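Local coordinates for protein MdcE (Pseudomonas aeruginosa, PDB 5VIP) that probably acts as the gamma subunit of a biotin-independent malonate decarboxylase, taking part in transfer of the carboxyl group during malonate breakdown, at residues A[149-154]-A[172-177]. Residues are numbered along the deposited sequence; the frame is centred on the assembly and turned at random.
Sequences IGLLVG and IALHDP
The flat groups that meet between Gly150, Leu152, Ile172 and Leu174 are backbone amides linked by N-H...O=C bonds, with the aliphatic side chains of Leu151 and Ile172 over one face of the sheet and those of Leu152 and Ala173 over the other. Strands 149-152 and 172-174 run parallel, 13° apart. Ile172 bonds through its N to Gly150 O (2.9 Å) and through its O to Leu152 N (2.8 Å), the usual parallel-sheet pattern; Leu174 N then reaches Leu152 O at 3.0 Å. On the first face, Leu151 CG stands anti to the backbone N (chi1 179°), which carries CD1 to 3.8 Å from Ile172 CG2, the two side chains crossing at a slant. Ile149 lies alongside Ile172, its CG2 4.0 Å from Ile172 CD1, and helix 237-254 covers both. Where the chain turns at Val153 and Gly154, Val153 CG1 packs 3.7 Å from Leu174 CD1, and Trp28 of helix 24-33 touches both residues. On the other face, Leu152 CB and Ala173 CB meet at 4.0 Å. The pair joins two neighbouring interior strands of the mixed sheet, strand 148-152 also bonding to strand 106-113. The contact is buried, and its three nearly straight bonds satisfy backbone polar groups within an otherwise hydrocarbon interface and fix the parallel register.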
ATOM      1  N   ILE A 149       2.016  13.867   7.928  1.00 19.80           N
ATOM      2  CA  ILE A 149       3.438  13.765   8.202  1.00 19.98           C
ATOM      3  C   ILE A 149       3.718  12.433   8.850  1.00 19.28           C
ATOM      4  O   ILE A 149       3.069  12.060   9.841  1.00 15.98           O
ATOM      5  CB  ILE A 149       3.936  14.914   9.129  1.00 20.41           C
ATOM      6  CG1 ILE A 149       3.667  16.274   8.477  1.00 20.42           C
ATOM      7  CG2 ILE A 149       5.405  14.760   9.406  1.00 20.66           C
ATOM      8  CD1 ILE A 149       3.744  17.445   9.433  1.00 26.00           C
ATOM      9  N   GLY A 150       4.691  11.712   8.299  1.00 17.91           N
ATOM     10  CA  GLY A 150       5.100  10.447   8.881  1.00 16.31           C
ATOM     11  C   GLY A 150       6.381  10.619   9.686  1.00 19.82           C
ATOM     12  O   GLY A 150       7.403  11.025   9.138  1.00 19.12           O
ATOM     13  N   LEU A 151       6.334  10.301  10.979  1.00 17.04           N
ATOM     14  CA  LEU A 151       7.523  10.409  11.818  1.00 19.49           C
ATOM     15  C   LEU A 151       8.059   9.024  12.151  1.00 17.09           C
ATOM     16  O   LEU A 151       7.438   8.272  12.895  1.00 19.20           O
ATOM     17  CB  LEU A 151       7.208  11.185  13.098  1.00 20.87           C
ATOM     18  CG  LEU A 151       8.399  11.317  14.052  1.00 19.98           C
ATOM     19  CD1 LEU A 151       9.491  12.176  13.418  1.00 21.00           C
ATOM     20  CD2 LEU A 151       7.968  11.886  15.400  1.00 19.91           C
ATOM     21  N   LEU A 152       9.199   8.670  11.569  1.00 15.95           N
ATOM     22  CA  LEU A 152       9.745   7.330  11.763  1.00 15.10           C
ATOM     23  C   LEU A 152      10.643   7.309  12.990  1.00 21.05           C
ATOM     24  O   LEU A 152      11.739   7.849  12.938  1.00 20.02           O
ATOM     25  CB  LEU A 152      10.548   6.889  10.532  1.00 18.56           C
ATOM     26  CG  LEU A 152       9.915   7.118   9.149  1.00 23.28           C
ATOM     27  CD1 LEU A 152      10.671   6.364   8.065  1.00 20.66           C
ATOM     28  CD2 LEU A 152       8.443   6.764   9.138  1.00 21.43           C
ATOM     29  N   VAL A 153      10.196   6.672  14.070  1.00 21.99           N
ATOM     30  CA  VAL A 153      10.963   6.686  15.311  1.00 21.98           C
ATOM     31  C   VAL A 153      11.542   5.309  15.578  1.00 26.00           C
ATOM     32  O   VAL A 153      12.381   5.152  16.456  1.00 23.80           O
ATOM     33  CB  VAL A 153      10.109   7.149  16.514  1.00 21.17           C
ATOM     34  CG1 VAL A 153       9.476   8.496  16.225  1.00 21.96           C
ATOM     35  CG2 VAL A 153       9.038   6.116  16.864  1.00 22.06           C
ATOM     36  N   GLY A 154      11.119   4.317  14.791  1.00 23.10           N
ATOM     37  CA  GLY A 154      11.617   2.964  14.940  1.00 19.56           C
ATOM     38  C   GLY A 154      11.504   2.154  13.658  1.00 20.68           C
ATOM     39  O   GLY A 154      11.913   2.598  12.598  1.00 21.04           O
ATOM     40  N   ILE A 172       9.688  12.204   7.883  1.00 18.48           N
ATOM     41  CA  ILE A 172      10.809  12.591   8.743  1.00 23.65           C
ATOM     42  C   ILE A 172      11.252  11.385   9.545  1.00 21.02           C
ATOM     43  O   ILE A 172      10.422  10.712  10.153  1.00 22.74           O
ATOM     44  CB  ILE A 172      10.420  13.734   9.705  1.00 25.09           C
ATOM     45  CG1 ILE A 172      10.061  14.991   8.911  1.00 27.39           C
ATOM     46  CG2 ILE A 172      11.539  14.001  10.739  1.00 24.58           C
ATOM     47  CD1 ILE A 172       9.228  16.001   9.707  1.00 26.16           C
ATOM     48  N   ALA A 173      12.550  11.093   9.544  1.00 19.38           N
ATOM     49  CA  ALA A 173      13.047   9.953  10.295  1.00 21.51           C
ATOM     50  C   ALA A 173      14.030  10.404  11.375  1.00 22.29           C
ATOM     51  O   ALA A 173      14.806  11.327  11.156  1.00 23.36           O
ATOM     52  CB  ALA A 173      13.722   8.948   9.361  1.00 19.56           C
ATOM     53  N   LEU A 174      13.997   9.745  12.524  1.00 19.42           N
ATOM     54  CA  LEU A 174      15.063   9.909  13.505  1.00 22.44           C
ATOM     55  C   LEU A 174      16.326   9.214  12.988  1.00 27.65           C
ATOM     56  O   LEU A 174      16.263   8.117  12.416  1.00 21.55           O
ATOM     57  CB  LEU A 174      14.642   9.354  14.866  1.00 21.26           C
ATOM     58  CG  LEU A 174      13.343   9.967  15.400  1.00 20.56           C
ATOM     59  CD1 LEU A 174      13.022   9.465  16.785  1.00 21.31           C
ATOM     60  CD2 LEU A 174      13.404  11.484  15.355  1.00 22.43           C
ATOM     61  N   HIS A 175      17.468   9.874  13.154  1.00 27.91           N
ATOM     62  CA  HIS A 175      18.724   9.342  12.650  1.00 21.05           C
ATOM     63  C   HIS A 175      19.320   8.449  13.726  1.00 27.59           C
ATOM     64  O   HIS A 175      20.140   8.890  14.538  1.00 26.15           O
ATOM     65  CB  HIS A 175      19.682  10.478  12.263  1.00 23.52           C
ATOM     66  CG  HIS A 175      20.924  10.015  11.565  1.00 28.98           C
ATOM     67  ND1 HIS A 175      22.120   9.815  12.222  1.00 28.05           N
ATOM     68  CD2 HIS A 175      21.158   9.717  10.265  1.00 30.89           C
ATOM     69  CE1 HIS A 175      23.035   9.412  11.359  1.00 28.16           C
ATOM     70  NE2 HIS A 175      22.477   9.344  10.164  1.00 30.77           N
ATOM     71  N   ASP A 176      18.898   7.190  13.725  1.00 23.56           N
ATOM     72  CA  ASP A 176      19.218   6.240  14.789  1.00 24.01           C
ATOM     73  C   ASP A 176      19.233   4.823  14.219  1.00 28.52           C
ATOM     74  O   ASP A 176      18.437   4.510  13.324  1.00 25.69           O
ATOM     75  CB  ASP A 176      18.193   6.375  15.918  1.00 28.20           C
ATOM     76  CG  ASP A 176      18.303   5.280  16.946  1.00 31.09           C
ATOM     77  OD1 ASP A 176      19.135   5.423  17.859  1.00 33.13           O
ATOM     78  OD2 ASP A 176      17.560   4.280  16.850  1.00 29.48           O
ATOM     79  N   PRO A 177      20.137   3.960  14.719  1.00 27.58           N
ATOM     80  CA  PRO A 177      20.273   2.609  14.156  1.00 28.07           C
ATOM     81  C   PRO A 177      19.039   1.732  14.327  1.00 28.13           C
ATOM     82  O   PRO A 177      18.916   0.722  13.629  1.00 28.35           O
ATOM     83  CB  PRO A 177      21.458   2.018  14.941  1.00 27.53           C
ATOM     84  CG  PRO A 177      22.227   3.190  15.406  1.00 26.24           C
ATOM     85  CD  PRO A 177      21.201   4.244  15.704  1.00 27.03           C
TER